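Local coordinates for protein methyltransferase WBDD (Escherichia coli, PDB 4AZS) that acts as a bifunctional kinase and methyltransferase that regulates the chain length of the O9a O antigen, at residues F200-G205 against V226-F231. Sequence-based numbering, arbitrary orientation.
Sequences FYRLIG and VLINDF. With SO4 (sulfate ion), chain I.
Phe200 and Arg202, side chains from one face of strand 200-205, reach across to the backbone of Leu227. The flat phenylalanine ring suits this buried site: the backbone from Val226 to Leu227 crosses one face, with Val226 CA over the ring centre and Leu227 N 3.5 Å above the plane nearer the rim. Its CG stands anti to the backbone N (chi1 -178°), which carries the ring out to the second strand. Phe200 CE2 meets Leu227 CB at 3.8 Å, while CE1 touches Val226 CG1 and CZ touches Ile228 CG1. Arginine can span the wider gap further along: its chain bends at chi3, and Arg202 NH1 donates a nearly straight hydrogen bond to Leu227 O (2.7 Å, 165°). Leucine thus serves twice, its apolar CB packing on the ring while its carbonyl takes the arginine bond. That oxygen lies in the guanidinium plane, whereas the donor is tilted 29° from the carbonyl plane. Ile204 CG2 of the same strand sits over the rim of one guanidinium face. Strand 200-207 borders the methyltransferase sheet beside strand 216-222; strand 225-228 forms a hairpin with strand 231-234. Phe266 of strand 262-268 meets Phe200 edge-to-face, suggesting that methyltransferase and kinase parts join here.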
ATOM      1  N   PHE A 200     -19.658  12.653 -41.576  1.00 27.55           N
ATOM      2  CA  PHE A 200     -19.787  11.663 -42.638  1.00 27.48           C
ATOM      3  C   PHE A 200     -18.689  10.597 -42.558  1.00 25.10           C
ATOM      4  O   PHE A 200     -17.503  10.941 -42.489  1.00 25.95           O
ATOM      5  CB  PHE A 200     -19.671  12.359 -44.013  1.00 28.05           C
ATOM      6  CG  PHE A 200     -19.841  11.416 -45.186  1.00 28.73           C
ATOM      7  CD1 PHE A 200     -21.095  11.113 -45.674  1.00 30.61           C
ATOM      8  CD2 PHE A 200     -18.750  10.856 -45.807  1.00 31.17           C
ATOM      9  CE1 PHE A 200     -21.253  10.251 -46.746  1.00 30.21           C
ATOM     10  CE2 PHE A 200     -18.894  10.011 -46.904  1.00 31.07           C
ATOM     11  CZ  PHE A 200     -20.144   9.694 -47.357  1.00 30.86           C
ATOM     12  N   TYR A 201     -19.058   9.327 -42.542  1.00 24.43           N
ATOM     13  CA  TYR A 201     -18.081   8.243 -42.711  1.00 27.59           C
ATOM     14  C   TYR A 201     -18.653   7.039 -43.448  1.00 27.98           C
ATOM     15  O   TYR A 201     -19.842   6.690 -43.282  1.00 28.35           O
ATOM     16  CB  TYR A 201     -17.437   7.807 -41.352  1.00 27.27           C
ATOM     17  CG  TYR A 201     -18.336   6.964 -40.471  1.00 29.33           C
ATOM     18  CD1 TYR A 201     -18.371   5.611 -40.615  1.00 31.24           C
ATOM     19  CD2 TYR A 201     -19.167   7.531 -39.523  1.00 33.22           C
ATOM     20  CE1 TYR A 201     -19.192   4.830 -39.855  1.00 31.68           C
ATOM     21  CE2 TYR A 201     -20.020   6.739 -38.721  1.00 32.02           C
ATOM     22  CZ  TYR A 201     -20.012   5.390 -38.911  1.00 33.07           C
ATOM     23  OH  TYR A 201     -20.791   4.523 -38.183  1.00 35.79           O
ATOM     24  N   ARG A 202     -17.766   6.316 -44.149  1.00 29.79           N
ATOM     25  CA  ARG A 202     -18.145   5.171 -45.001  1.00 30.12           C
ATOM     26  C   ARG A 202     -16.957   4.226 -44.948  1.00 27.18           C
ATOM     27  O   ARG A 202     -15.834   4.664 -45.239  1.00 22.11           O
ATOM     28  CB  ARG A 202     -18.167   5.637 -46.496  1.00 34.64           C
ATOM     29  CG  ARG A 202     -19.445   5.908 -47.240  1.00 43.83           C
ATOM     30  CD  ARG A 202     -19.156   6.531 -48.624  1.00 40.69           C
ATOM     31  NE  ARG A 202     -18.551   5.552 -49.457  1.00 44.70           N
ATOM     32  CZ  ARG A 202     -17.784   5.746 -50.517  1.00 39.67           C
ATOM     33  NH1 ARG A 202     -17.435   6.927 -51.004  1.00 41.69           N
ATOM     34  NH2 ARG A 202     -17.351   4.675 -51.101  1.00 41.88           N
ATOM     35  N   LEU A 203     -17.190   2.931 -44.778  1.00 26.74           N
ATOM     36  CA  LEU A 203     -16.163   1.911 -45.029  1.00 28.83           C
ATOM     37  C   LEU A 203     -15.819   1.812 -46.524  1.00 28.21           C
ATOM     38  O   LEU A 203     -16.704   1.638 -47.321  1.00 27.09           O
ATOM     39  CB  LEU A 203     -16.647   0.555 -44.528  1.00 27.97           C
ATOM     40  CG  LEU A 203     -15.715  -0.631 -44.654  1.00 27.42           C
ATOM     41  CD1 LEU A 203     -14.612  -0.451 -43.653  1.00 27.94           C
ATOM     42  CD2 LEU A 203     -16.438  -1.977 -44.412  1.00 30.29           C
ATOM     43  N   ILE A 204     -14.547   1.984 -46.906  1.00 26.82           N
ATOM     44  CA  ILE A 204     -14.195   1.860 -48.331  1.00 27.91           C
ATOM     45  C   ILE A 204     -13.355   0.623 -48.660  1.00 27.53           C
ATOM     46  O   ILE A 204     -13.217   0.295 -49.805  1.00 30.33           O
ATOM     47  CB  ILE A 204     -13.549   3.107 -48.930  1.00 29.21           C
ATOM     48  CG1 ILE A 204     -12.326   3.526 -48.127  1.00 28.92           C
ATOM     49  CG2 ILE A 204     -14.553   4.241 -48.979  1.00 31.39           C
ATOM     50  CD1 ILE A 204     -11.479   4.527 -48.895  1.00 29.23           C
ATOM     51  N   GLY A 205     -12.827  -0.074 -47.673  1.00 27.61           N
ATOM     52  CA  GLY A 205     -12.152  -1.333 -47.936  1.00 28.30           C
ATOM     53  C   GLY A 205     -11.629  -1.980 -46.675  1.00 27.81           C
ATOM     54  O   GLY A 205     -11.783  -1.450 -45.569  1.00 26.49           O
ATOM     55  N   VAL A 226     -20.236  15.368 -48.413  1.00 30.42           N
ATOM     56  CA  VAL A 226     -20.665  14.041 -48.743  1.00 31.11           C
ATOM     57  C   VAL A 226     -19.723  13.515 -49.827  1.00 31.11           C
ATOM     58  O   VAL A 226     -19.557  14.130 -50.859  1.00 31.42           O
ATOM     59  CB  VAL A 226     -22.132  14.037 -49.236  1.00 31.68           C
ATOM     60  CG1 VAL A 226     -22.530  12.658 -49.736  1.00 32.15           C
ATOM     61  CG2 VAL A 226     -23.033  14.453 -48.095  1.00 32.26           C
ATOM     62  N   LEU A 227     -19.139  12.360 -49.581  1.00 30.31           N
ATOM     63  CA  LEU A 227     -18.149  11.790 -50.423  1.00 32.02           C
ATOM     64  C   LEU A 227     -18.598  10.389 -50.820  1.00 34.12           C
ATOM     65  O   LEU A 227     -18.246   9.417 -50.205  1.00 32.33           O
ATOM     66  CB  LEU A 227     -16.847  11.705 -49.653  1.00 32.80           C
ATOM     67  CG  LEU A 227     -16.211  13.007 -49.192  1.00 32.36           C
ATOM     68  CD1 LEU A 227     -15.036  12.743 -48.291  1.00 32.57           C
ATOM     69  CD2 LEU A 227     -15.808  13.835 -50.365  1.00 33.56           C
ATOM     70  N   ILE A 228     -19.362  10.321 -51.887  1.00 38.65           N
ATOM     71  CA  ILE A 228     -19.942   9.098 -52.393  1.00 42.48           C
ATOM     72  C   ILE A 228     -19.504   9.104 -53.851  1.00 43.55           C
ATOM     73  O   ILE A 228     -19.465  10.162 -54.471  1.00 45.14           O
ATOM     74  CB  ILE A 228     -21.477   9.202 -52.244  1.00 46.46           C
ATOM     75  CG1 ILE A 228     -21.894   9.040 -50.791  1.00 45.21           C
ATOM     76  CG2 ILE A 228     -22.212   8.161 -53.086  1.00 49.28           C
ATOM     77  CD1 ILE A 228     -23.334   9.458 -50.564  1.00 50.24           C
ATOM     78  N   ASN A 229     -19.159   7.957 -54.411  1.00 53.09           N
ATOM     79  CA  ASN A 229     -18.321   7.968 -55.633  1.00 59.06           C
ATOM     80  C   ASN A 229     -18.990   8.747 -56.769  1.00 60.22           C
ATOM     81  O   ASN A 229     -18.328   9.400 -57.579  1.00 63.91           O
ATOM     82  CB  ASN A 229     -17.881   6.546 -56.053  1.00 63.56           C
ATOM     83  CG  ASN A 229     -16.687   6.016 -55.221  1.00 64.56           C
ATOM     84  OD1 ASN A 229     -16.159   6.690 -54.335  1.00 66.43           O
ATOM     85  ND2 ASN A 229     -16.279   4.800 -55.502  1.00 66.86           N
ATOM     86  N   ASP A 230     -20.311   8.735 -56.732  1.00 52.95           N
ATOM     87  CA  ASP A 230     -21.160   9.335 -57.710  1.00 54.18           C
ATOM     88  C   ASP A 230     -21.592  10.773 -57.357  1.00 51.76           C
ATOM     89  O   ASP A 230     -22.226  11.466 -58.155  1.00 47.29           O
ATOM     90  CB  ASP A 230     -22.399   8.441 -57.651  1.00 64.24           C
ATOM     91  CG  ASP A 230     -23.333   8.667 -58.769  1.00 71.80           C
ATOM     92  OD1 ASP A 230     -22.886   9.233 -59.785  1.00 85.77           O
ATOM     93  OD2 ASP A 230     -24.518   8.265 -58.628  1.00 73.03           O
ATOM     94  N   PHE A 231     -21.348  11.192 -56.120  1.00 44.16           N
ATOM     95  CA  PHE A 231     -21.895  12.445 -55.616  1.00 41.41           C
ATOM     96  C   PHE A 231     -20.939  13.022 -54.596  1.00 41.08           C
ATOM     97  O   PHE A 231     -20.802  12.478 -53.507  1.00 41.44           O
ATOM     98  CB  PHE A 231     -23.220  12.188 -54.896  1.00 41.88           C
ATOM     99  CG  PHE A 231     -23.992  13.452 -54.570  1.00 40.43           C
ATOM    100  CD1 PHE A 231     -24.745  14.060 -55.522  1.00 39.34           C
ATOM    101  CD2 PHE A 231     -23.938  14.020 -53.306  1.00 42.71           C
ATOM    102  CE1 PHE A 231     -25.463  15.214 -55.236  1.00 43.61           C
ATOM    103  CE2 PHE A 231     -24.643  15.189 -53.006  1.00 39.31           C
ATOM    104  CZ  PHE A 231     -25.417  15.773 -53.964  1.00 41.95           C
TER
HETATM  105  S   SO4 I1481     -19.614   1.534 -42.245  1.00 31.75           S
HETATM  106  O1  SO4 I1481     -20.754   1.704 -41.320  1.00 65.58           O
HETATM  107  O2  SO4 I1481     -19.331   0.083 -42.107  1.00 64.17           O
HETATM  108  O3  SO4 I1481     -18.482   2.327 -41.734  1.00 67.80           O
HETATM  109  O4  SO4 I1481     -19.979   2.084 -43.673  1.00 41.91           O